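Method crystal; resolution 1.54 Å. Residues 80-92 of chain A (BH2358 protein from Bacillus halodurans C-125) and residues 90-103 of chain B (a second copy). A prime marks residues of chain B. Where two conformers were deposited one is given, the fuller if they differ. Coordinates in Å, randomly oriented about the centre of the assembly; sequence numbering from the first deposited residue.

Chain A, residues 80-92: APPDRPAARLDDI
Chain B, residues 90-103: DDIPVGARFNDPEI

The two stretches come from two copies of the same protein and bury 567 Å² between them. Residues 80-88 of chain A are extended, with phi/psi near -70/155 through Pro85 and Ala86 and -140/151 at Ala87, before a 3-10 turn at 89-91 closed by Asp91 N to Arg88 O (3.0 Å) and Ile92 N to Leu89 O (3.2 Å). Chain B leaves its own 3-10 segment at Asp91′, turns again at 94-96, where Ala96′ N bonds Pro93′ O (2.9 Å) and Arg97′ N bonds Val94′ O (3.1 Å), and enters a helix at Asp100′. The chains run in opposite directions: CA atoms pair Pro81 with Glu102′ (8.6 Å), Pro85 with Gly95′ (4.7 Å) and Ile92 with Ile92′ (5.4 Å).

Polar contacts centre on Arg84, whose side chain (chi1 m, chi2 and chi3 t, chi4 -95°) reaches the backbone carbonyls of Gly95′, in the 94-96 turn, and Arg97′, just after it. Arg97′ O lies near the guanidinium plane and accepts from both NH1 (2.8 Å) and NH2 (3.0 Å) of Arg84; Gly95′ O, also at the guanidinium edge, takes a weak bond from Arg84 NH1 at 3.1 Å. The Phe98′ ring (chi1 m, chi2 -86°) has its centroid 5.7 Å from Arg84 CZ, 22° off the ring normal, a long cation-pi approach that can add at most a weak attraction. Just before this arginine, the Asp83 side chain (chi1 t) reaches forward to the next residue, its OD1 accepting from Arg84 N at 2.7 Å.

The tightest backbone approach depends on glycine. Gly95′ CA lies 3.3 Å from Pro85 O in a CA-H...O contact, and a CB there would point toward chain A and fall 2.0 Å from Pro85 O, a clash. Beside this contact a water bridges the backbones, donating to Ala86 O (2.8 Å) and accepting from Gly95′ N (2.9 Å).

Apolar packing continues toward Ile92. Pro85 CG meets Val94′ CG1 (chi1 t) at 4.0 Å. Ala87 points its CB toward chain B, 3.6 Å from Pro93′ CB and 4.4 Å from Ala96′ CB. Ile92 (chi1 m, chi2 t) places CD1 3.8 Å from Ala96′ CB and CG1 4.2 Å from Pro93′ CD, so Pro93′ and Ala96′ each touch both Ala87 and Ile92. Two further contacts set carbon against oxygen: Asp91 O lies 3.4 Å from Pro93′ CD and, at the other end, Pro81 CG 3.9 Å from Glu102′ OE2, the Glu102′ side chain having chi1 m and chi2 p.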

# COMPACT_ATOMS: atom_id res chain seq x y z
N ALA A 80 -23.41 -2.49 11.07
CA ALA A 80 -22.97 -3.83 10.75
C ALA A 80 -24.10 -4.71 10.22
O ALA A 80 -25.22 -4.66 10.72
CB ALA A 80 -22.41 -4.47 11.97
N PRO A 81 -23.82 -5.53 9.20
CA PRO A 81 -24.83 -6.54 8.84
C PRO A 81 -25.12 -7.50 9.97
O PRO A 81 -24.26 -7.74 10.81
CB PRO A 81 -24.17 -7.28 7.69
CG PRO A 81 -23.20 -6.34 7.15
CD PRO A 81 -22.67 -5.55 8.30
N PRO A 82 -26.34 -8.06 10.02
CA PRO A 82 -26.71 -8.95 11.08
C PRO A 82 -26.11 -10.33 10.95
O PRO A 82 -25.54 -10.68 9.90
CB PRO A 82 -28.23 -9.05 10.93
CG PRO A 82 -28.47 -8.85 9.53
CD PRO A 82 -27.45 -7.85 9.08
N ASP A 83 -26.27 -11.12 12.00
CA ASP A 83 -25.90 -12.52 12.00
C ASP A 83 -26.82 -13.27 11.01
O ASP A 83 -27.79 -12.69 10.49
CB ASP A 83 -25.98 -13.05 13.43
CG ASP A 83 -25.26 -14.36 13.64
OD1 ASP A 83 -24.67 -14.94 12.69
OD2 ASP A 83 -25.28 -14.86 14.77
N ARG A 84 -26.45 -14.50 10.70
CA ARG A 84 -27.08 -15.24 9.60
C ARG A 84 -27.63 -16.55 10.11
O ARG A 84 -27.06 -17.19 10.98
CB ARG A 84 -26.04 -15.59 8.51
CG ARG A 84 -25.59 -14.41 7.71
CD ARG A 84 -24.51 -14.81 6.75
NE ARG A 84 -24.32 -13.71 5.83
CZ ARG A 84 -24.91 -13.63 4.66
NH1 ARG A 84 -25.64 -14.66 4.24
NH2 ARG A 84 -24.74 -12.57 3.92
N PRO A 85 -28.71 -17.03 9.50
CA PRO A 85 -29.14 -18.38 9.81
C PRO A 85 -28.22 -19.46 9.26
O PRO A 85 -27.43 -19.24 8.33
CB PRO A 85 -30.54 -18.46 9.17
CG PRO A 85 -30.64 -17.39 8.25
CD PRO A 85 -29.58 -16.37 8.52
N ALA A 86 -28.31 -20.66 9.84
CA ALA A 86 -27.64 -21.81 9.30
C ALA A 86 -28.28 -22.21 7.97
O ALA A 86 -29.46 -21.94 7.73
CB ALA A 86 -27.74 -22.99 10.29
N ALA A 87 -27.50 -22.86 7.12
CA ALA A 87 -27.99 -23.38 5.86
C ALA A 87 -27.36 -24.72 5.64
O ALA A 87 -26.23 -24.97 6.09
CB ALA A 87 -27.62 -22.47 4.72
N ARG A 88 -28.07 -25.60 4.94
CA ARG A 88 -27.49 -26.87 4.52
C ARG A 88 -26.71 -26.71 3.24
O ARG A 88 -27.19 -26.15 2.24
CB ARG A 88 -28.58 -27.95 4.30
CG ARG A 88 -29.68 -28.06 5.40
N LEU A 89 -25.50 -27.22 3.27
CA LEU A 89 -24.59 -27.16 2.16
C LEU A 89 -25.19 -27.68 0.87
O LEU A 89 -25.04 -27.05 -0.19
CB LEU A 89 -23.36 -28.01 2.51
CG LEU A 89 -22.16 -27.80 1.63
CD1 LEU A 89 -21.76 -26.35 1.75
CD2 LEU A 89 -21.02 -28.72 2.06
N ASP A 90 -25.88 -28.82 0.94
CA ASP A 90 -26.49 -29.43 -0.25
C ASP A 90 -27.66 -28.70 -0.79
O ASP A 90 -28.13 -29.03 -1.86
CB ASP A 90 -26.96 -30.86 0.04
CG ASP A 90 -25.82 -31.79 0.39
OD1 ASP A 90 -24.64 -31.41 0.16
OD2 ASP A 90 -26.13 -32.89 0.91
N ASP A 91 -28.19 -27.72 -0.07
CA ASP A 91 -29.27 -26.91 -0.59
C ASP A 91 -28.80 -25.70 -1.37
O ASP A 91 -29.61 -24.96 -1.90
CB ASP A 91 -30.12 -26.41 0.55
CG ASP A 91 -30.96 -27.50 1.20
OD1 ASP A 91 -31.13 -28.58 0.58
OD2 ASP A 91 -31.44 -27.25 2.32
N ILE A 92 -27.50 -25.47 -1.42
CA ILE A 92 -27.00 -24.28 -2.12
C ILE A 92 -26.88 -24.64 -3.60
O ILE A 92 -26.14 -25.58 -3.94
CB ILE A 92 -25.63 -23.78 -1.60
CG1 ILE A 92 -25.67 -23.54 -0.07
CG2 ILE A 92 -25.22 -22.50 -2.34
CD1 ILE A 92 -24.28 -23.32 0.60
N ASP B 90 -34.11 -17.48 -5.67
CA ASP B 90 -34.97 -18.00 -4.60
C ASP B 90 -34.61 -19.36 -4.12
O ASP B 90 -35.15 -19.81 -3.13
CB ASP B 90 -36.43 -18.07 -5.04
CG ASP B 90 -37.01 -16.71 -5.34
OD1 ASP B 90 -36.37 -15.68 -4.97
OD2 ASP B 90 -38.10 -16.68 -5.97
N ASP B 91 -33.72 -20.07 -4.81
CA ASP B 91 -33.27 -21.36 -4.35
C ASP B 91 -32.06 -21.27 -3.43
O ASP B 91 -31.60 -22.28 -2.93
CB ASP B 91 -32.88 -22.22 -5.52
CG ASP B 91 -34.07 -22.69 -6.32
OD1 ASP B 91 -35.22 -22.63 -5.81
OD2 ASP B 91 -33.84 -23.14 -7.46
N ILE B 92 -31.52 -20.08 -3.23
CA ILE B 92 -30.31 -19.96 -2.40
C ILE B 92 -30.78 -19.86 -0.95
O ILE B 92 -31.53 -18.93 -0.61
CB ILE B 92 -29.44 -18.73 -2.74
CG1 ILE B 92 -29.07 -18.72 -4.24
CG2 ILE B 92 -28.18 -18.72 -1.87
CD1 ILE B 92 -28.45 -17.38 -4.76
N PRO B 93 -30.33 -20.78 -0.08
CA PRO B 93 -30.68 -20.65 1.35
C PRO B 93 -30.27 -19.28 1.89
O PRO B 93 -29.17 -18.80 1.57
CB PRO B 93 -29.84 -21.72 2.01
CG PRO B 93 -29.63 -22.74 0.95
CD PRO B 93 -29.50 -21.96 -0.31
N VAL B 94 -31.13 -18.65 2.71
CA VAL B 94 -30.92 -17.29 3.16
C VAL B 94 -29.55 -17.09 3.82
O VAL B 94 -28.85 -16.13 3.57
CB VAL B 94 -32.04 -16.89 4.15
CG1 VAL B 94 -31.70 -15.59 4.85
CG2 VAL B 94 -33.37 -16.78 3.39
N GLY B 95 -29.16 -18.05 4.64
CA GLY B 95 -27.87 -17.98 5.34
C GLY B 95 -26.64 -18.08 4.43
O GLY B 95 -25.55 -17.71 4.85
N ALA B 96 -26.83 -18.54 3.19
CA ALA B 96 -25.76 -18.65 2.19
C ALA B 96 -25.77 -17.51 1.19
O ALA B 96 -24.87 -17.39 0.34
CB ALA B 96 -25.89 -19.99 1.46
N ARG B 97 -26.78 -16.66 1.27
CA ARG B 97 -27.04 -15.64 0.25
C ARG B 97 -26.27 -14.36 0.54
O ARG B 97 -26.31 -13.84 1.65
CB ARG B 97 -28.56 -15.29 0.23
CG ARG B 97 -28.93 -13.86 -0.32
CD ARG B 97 -29.68 -13.85 -1.64
NE ARG B 97 -29.41 -12.65 -2.45
CZ ARG B 97 -30.01 -11.46 -2.36
NH1 ARG B 97 -30.92 -11.20 -1.42
NH2 ARG B 97 -29.64 -10.47 -3.19
N PHE B 98 -25.61 -13.81 -0.48
CA PHE B 98 -25.05 -12.49 -0.41
C PHE B 98 -26.05 -11.52 -0.97
O PHE B 98 -26.64 -11.74 -2.02
CB PHE B 98 -23.73 -12.41 -1.20
CG PHE B 98 -22.61 -13.22 -0.55
CD1 PHE B 98 -21.85 -12.68 0.44
CD2 PHE B 98 -22.41 -14.52 -0.91
CE1 PHE B 98 -20.84 -13.48 1.05
CE2 PHE B 98 -21.43 -15.29 -0.28
CZ PHE B 98 -20.68 -14.76 0.69
N ASN B 99 -26.25 -10.46 -0.24
CA ASN B 99 -27.23 -9.46 -0.57
C ASN B 99 -26.61 -8.32 -1.36
O ASN B 99 -25.43 -8.05 -1.23
CB ASN B 99 -27.87 -8.95 0.72
CG ASN B 99 -28.49 -10.09 1.50
OD1 ASN B 99 -29.44 -10.70 1.01
ND2 ASN B 99 -27.90 -10.46 2.66
N ASP B 100 -27.46 -7.57 -2.06
CA ASP B 100 -26.98 -6.58 -3.02
C ASP B 100 -26.04 -5.52 -2.43
O ASP B 100 -24.99 -5.28 -2.98
CB ASP B 100 -28.16 -5.89 -3.73
CG ASP B 100 -28.95 -6.85 -4.59
OD1 ASP B 100 -28.45 -7.94 -4.92
OD2 ASP B 100 -30.09 -6.53 -4.93
N PRO B 101 -26.41 -4.89 -1.30
CA PRO B 101 -25.47 -3.90 -0.76
C PRO B 101 -24.10 -4.46 -0.41
O PRO B 101 -23.08 -3.80 -0.63
CB PRO B 101 -26.17 -3.43 0.51
CG PRO B 101 -27.58 -3.83 0.33
CD PRO B 101 -27.62 -5.02 -0.49
N GLU B 102 -24.08 -5.67 0.14
CA GLU B 102 -22.80 -6.22 0.50
C GLU B 102 -22.00 -6.70 -0.73
O GLU B 102 -20.79 -6.52 -0.73
CB GLU B 102 -22.97 -7.27 1.59
CG GLU B 102 -23.27 -6.65 2.96
CD GLU B 102 -24.69 -6.14 3.11
OE1 GLU B 102 -25.62 -6.76 2.54
OE2 GLU B 102 -24.88 -5.11 3.80
N ILE B 103 -22.65 -7.16 -1.78
CA ILE B 103 -22.00 -7.49 -3.05
C ILE B 103 -21.36 -6.22 -3.62
O ILE B 103 -20.20 -6.22 -4.02
CB ILE B 103 -23.00 -8.07 -4.06
CG1 ILE B 103 -23.44 -9.47 -3.62
CG2 ILE B 103 -22.37 -8.17 -5.47
CD1 ILE B 103 -24.69 -9.98 -4.35
O HOH W 1 -30.53 -20.43 5.61